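Local coordinates for protein TlmII (Streptoalloteichus hindustanus, PDB 4HVM) that takes part in biosynthesis of the glycopeptide antibiotic tallysomycin, probably as a condensation-domain family member working with the nonribosomal peptide machinery, at residues P120-H125 with L136-H141. Residues are numbered along the deposited sequence; the frame is centred on the assembly and turned at random.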
ATOM      1  N   PRO A 120     -13.899 -12.925  10.029  1.00 30.32           N
ATOM      2  CA  PRO A 120     -13.762 -11.468   9.936  1.00 32.26           C
ATOM      3  C   PRO A 120     -12.453 -11.067   9.258  1.00 24.70           C
ATOM      4  O   PRO A 120     -11.386 -11.531   9.659  1.00 22.00           O
ATOM      5  CB  PRO A 120     -13.764 -11.018  11.406  1.00 31.97           C
ATOM      6  CG  PRO A 120     -13.475 -12.255  12.203  1.00 23.10           C
ATOM      7  CD  PRO A 120     -14.085 -13.369  11.422  1.00 20.24           C
ATOM      8  N   LEU A 121     -12.543 -10.210   8.244  1.00 23.44           N
ATOM      9  CA  LEU A 121     -11.380  -9.815   7.455  1.00 17.86           C
ATOM     10  C   LEU A 121     -10.809  -8.467   7.894  1.00 20.14           C
ATOM     11  O   LEU A 121      -9.793  -8.012   7.367  1.00 19.70           O
ATOM     12  CB  LEU A 121     -11.729  -9.788   5.966  1.00 14.03           C
ATOM     13  CG  LEU A 121     -12.245 -11.101   5.382  1.00 18.77           C
ATOM     14  CD1 LEU A 121     -12.543 -10.950   3.901  1.00 15.45           C
ATOM     15  CD2 LEU A 121     -11.234 -12.207   5.612  1.00 26.37           C
ATOM     16  N   VAL A 122     -11.475  -7.830   8.851  1.00 17.23           N
ATOM     17  CA  VAL A 122     -10.978  -6.597   9.449  1.00 14.79           C
ATOM     18  C   VAL A 122     -11.017  -6.721  10.964  1.00 22.88           C
ATOM     19  O   VAL A 122     -12.085  -6.666  11.571  1.00 26.96           O
ATOM     20  CB  VAL A 122     -11.806  -5.378   9.018  1.00 15.61           C
ATOM     21  CG1 VAL A 122     -11.348  -4.136   9.766  1.00 15.95           C
ATOM     22  CG2 VAL A 122     -11.696  -5.171   7.514  1.00 19.92           C
ATOM     23  N   ARG A 123      -9.847  -6.899  11.568  1.00 22.05           N
ATOM     24  CA  ARG A 123      -9.746  -7.066  13.014  1.00 17.71           C
ATOM     25  C   ARG A 123      -9.196  -5.809  13.681  1.00 19.84           C
ATOM     26  O   ARG A 123      -8.154  -5.293  13.285  1.00 33.81           O
ATOM     27  CB  ARG A 123      -8.861  -8.271  13.346  1.00 23.20           C
ATOM     28  CG  ARG A 123      -9.444  -9.597  12.889  1.00 21.33           C
ATOM     29  CD  ARG A 123      -8.408 -10.710  12.894  1.00 19.25           C
ATOM     30  NE  ARG A 123      -8.391 -11.410  11.614  1.00 29.29           N
ATOM     31  CZ  ARG A 123      -7.291 -11.668  10.916  1.00 27.23           C
ATOM     32  NH1 ARG A 123      -6.105 -11.296  11.378  1.00 27.55           N
ATOM     33  NH2 ARG A 123      -7.378 -12.307   9.757  1.00 31.38           N
ATOM     34  N   LEU A 124      -9.903  -5.316  14.691  1.00 16.68           N
ATOM     35  CA  LEU A 124      -9.435  -4.169  15.455  1.00 13.43           C
ATOM     36  C   LEU A 124      -8.800  -4.659  16.747  1.00 21.32           C
ATOM     37  O   LEU A 124      -9.417  -5.416  17.495  1.00 24.24           O
ATOM     38  CB  LEU A 124     -10.578  -3.197  15.753  1.00 15.69           C
ATOM     39  CG  LEU A 124     -11.217  -2.521  14.546  1.00 18.72           C
ATOM     40  CD1 LEU A 124     -12.260  -1.504  14.980  1.00 17.79           C
ATOM     41  CD2 LEU A 124     -10.150  -1.866  13.681  1.00 24.73           C
ATOM     42  N   HIS A 125      -7.563  -4.242  16.997  1.00 23.34           N
ATOM     43  CA  HIS A 125      -6.863  -4.621  18.219  1.00 18.48           C
ATOM     44  C   HIS A 125      -6.799  -3.456  19.206  1.00 19.55           C
ATOM     45  O   HIS A 125      -6.422  -2.344  18.842  1.00 27.48           O
ATOM     46  CB  HIS A 125      -5.452  -5.127  17.900  1.00 14.02           C
ATOM     47  CG  HIS A 125      -5.427  -6.432  17.163  1.00 19.07           C
ATOM     48  ND1 HIS A 125      -5.189  -7.636  17.790  1.00 22.09           N
ATOM     49  CD2 HIS A 125      -5.611  -6.721  15.852  1.00 12.22           C
ATOM     50  CE1 HIS A 125      -5.228  -8.611  16.898  1.00 17.00           C
ATOM     51  NE2 HIS A 125      -5.482  -8.082  15.715  1.00 20.89           N
ATOM     52  N   LEU A 136      -4.265   1.230  19.328  1.00 16.70           N
ATOM     53  CA  LEU A 136      -5.406   0.783  18.543  1.00 14.40           C
ATOM     54  C   LEU A 136      -4.901   0.355  17.176  1.00 17.44           C
ATOM     55  O   LEU A 136      -4.481   1.190  16.378  1.00 27.40           O
ATOM     56  CB  LEU A 136      -6.432   1.903  18.387  1.00 15.11           C
ATOM     57  CG  LEU A 136      -7.670   1.556  17.556  1.00 24.55           C
ATOM     58  CD1 LEU A 136      -8.672   0.713  18.344  1.00 15.63           C
ATOM     59  CD2 LEU A 136      -8.320   2.815  17.017  1.00 22.83           C
ATOM     60  N   GLY A 137      -4.931  -0.943  16.906  1.00 15.93           N
ATOM     61  CA  GLY A 137      -4.405  -1.455  15.655  1.00 11.71           C
ATOM     62  C   GLY A 137      -5.466  -2.078  14.773  1.00 16.71           C
ATOM     63  O   GLY A 137      -6.499  -2.538  15.257  1.00 19.45           O
ATOM     64  N   VAL A 138      -5.209  -2.089  13.470  1.00 15.52           N
ATOM     65  CA  VAL A 138      -6.107  -2.736  12.523  1.00 10.72           C
ATOM     66  C   VAL A 138      -5.343  -3.744  11.669  1.00 21.66           C
ATOM     67  O   VAL A 138      -4.256  -3.459  11.164  1.00 20.24           O
ATOM     68  CB  VAL A 138      -6.842  -1.709  11.622  1.00 10.80           C
ATOM     69  CG1 VAL A 138      -5.851  -0.831  10.866  1.00 14.77           C
ATOM     70  CG2 VAL A 138      -7.779  -2.412  10.657  1.00 10.85           C
ATOM     71  N   VAL A 139      -5.912  -4.935  11.535  1.00 20.41           N
ATOM     72  CA  VAL A 139      -5.354  -5.963  10.667  1.00 10.17           C
ATOM     73  C   VAL A 139      -6.397  -6.315   9.617  1.00 16.98           C
ATOM     74  O   VAL A 139      -7.407  -6.944   9.930  1.00 17.97           O
ATOM     75  CB  VAL A 139      -4.979  -7.218  11.461  1.00 10.51           C
ATOM     76  CG1 VAL A 139      -4.407  -8.278  10.535  1.00 10.50           C
ATOM     77  CG2 VAL A 139      -3.988  -6.870  12.559  1.00 10.47           C
ATOM     78  N   ALA A 140      -6.160  -5.913   8.374  1.00 10.11           N
ATOM     79  CA  ALA A 140      -7.216  -5.988   7.371  1.00 12.73           C
ATOM     80  C   ALA A 140      -6.812  -6.591   6.033  1.00 15.35           C
ATOM     81  O   ALA A 140      -5.683  -6.434   5.572  1.00 22.99           O
ATOM     82  CB  ALA A 140      -7.825  -4.610   7.157  1.00 11.31           C
ATOM     83  N   HIS A 141      -7.768  -7.277   5.416  1.00 15.09           N
ATOM     84  CA  HIS A 141      -7.619  -7.801   4.066  1.00 17.03           C
ATOM     85  C   HIS A 141      -7.587  -6.623   3.096  1.00 17.84           C
ATOM     86  O   HIS A 141      -8.377  -5.686   3.225  1.00 28.22           O
ATOM     87  CB  HIS A 141      -8.803  -8.714   3.752  1.00 24.28           C
ATOM     88  CG  HIS A 141      -8.585  -9.622   2.584  1.00 22.69           C
ATOM     89  ND1 HIS A 141      -8.574  -9.170   1.282  1.00 19.99           N
ATOM     90  CD2 HIS A 141      -8.390 -10.960   2.521  1.00 18.81           C
ATOM     91  CE1 HIS A 141      -8.374 -10.190   0.468  1.00 17.88           C
ATOM     92  NE2 HIS A 141      -8.258 -11.288   1.195  1.00 14.65           N
TER
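Val-139 meets the side chains of both Arg-123 and His-125, one methyl for each. CG1, anti to the backbone N (chi1 180°), lies 3.6 Å from Arg-123 NH1, while CG2 lies 3.7 Å from His-125 CD2 and equally near NE2 of the same ring. Both approaches are oblique. The polar ends of both residues share one partner, Asp-109: Arg-123 NH1 forms a salt bridge with its OD2, and His-125 NE2 is hydrogen-bonded to the same oxygen, so one carboxylate anchors two neighbouring side chains of the strand and probably offsets the guanidinium charge.

Val-122, Leu-124, Val-138 and Ala-140 make the other, apolar face. There Val-138 CG2 reaches Leu-124 CD2 at 3.9 Å and Val-122 CG1 at 4.1 Å, bridging two residues of the partner strand, and Val-122 CG2 meets Ala-140 CB at 3.9 Å.

The backbone fixes this pairing. Arg-123 and Val-139 exchange two N-H...O bonds as an antiparallel hydrogen-bonded pair; Arg-123 N to Val-139 O is essentially straight at the hydrogen (179°). His-125 and Gly-137 repeat the exchange, and a single further bond, His-141 N to Leu-121 O (2.9 Å), follows at the end away from the turn.

The axes of 122-125 and 136-141 run at 163°, nearly antiparallel, and this paired part of the hairpin of strands 122-128 and 133-141 is buried. It belongs to the condensation-domain family region and lies within a mixed sheet. Helix 98-110 covers the Val-139 and His-125 face, helix 147-161 packs on Leu-136 and Val-138, and strands 87-91 and 36-44 flank the pair.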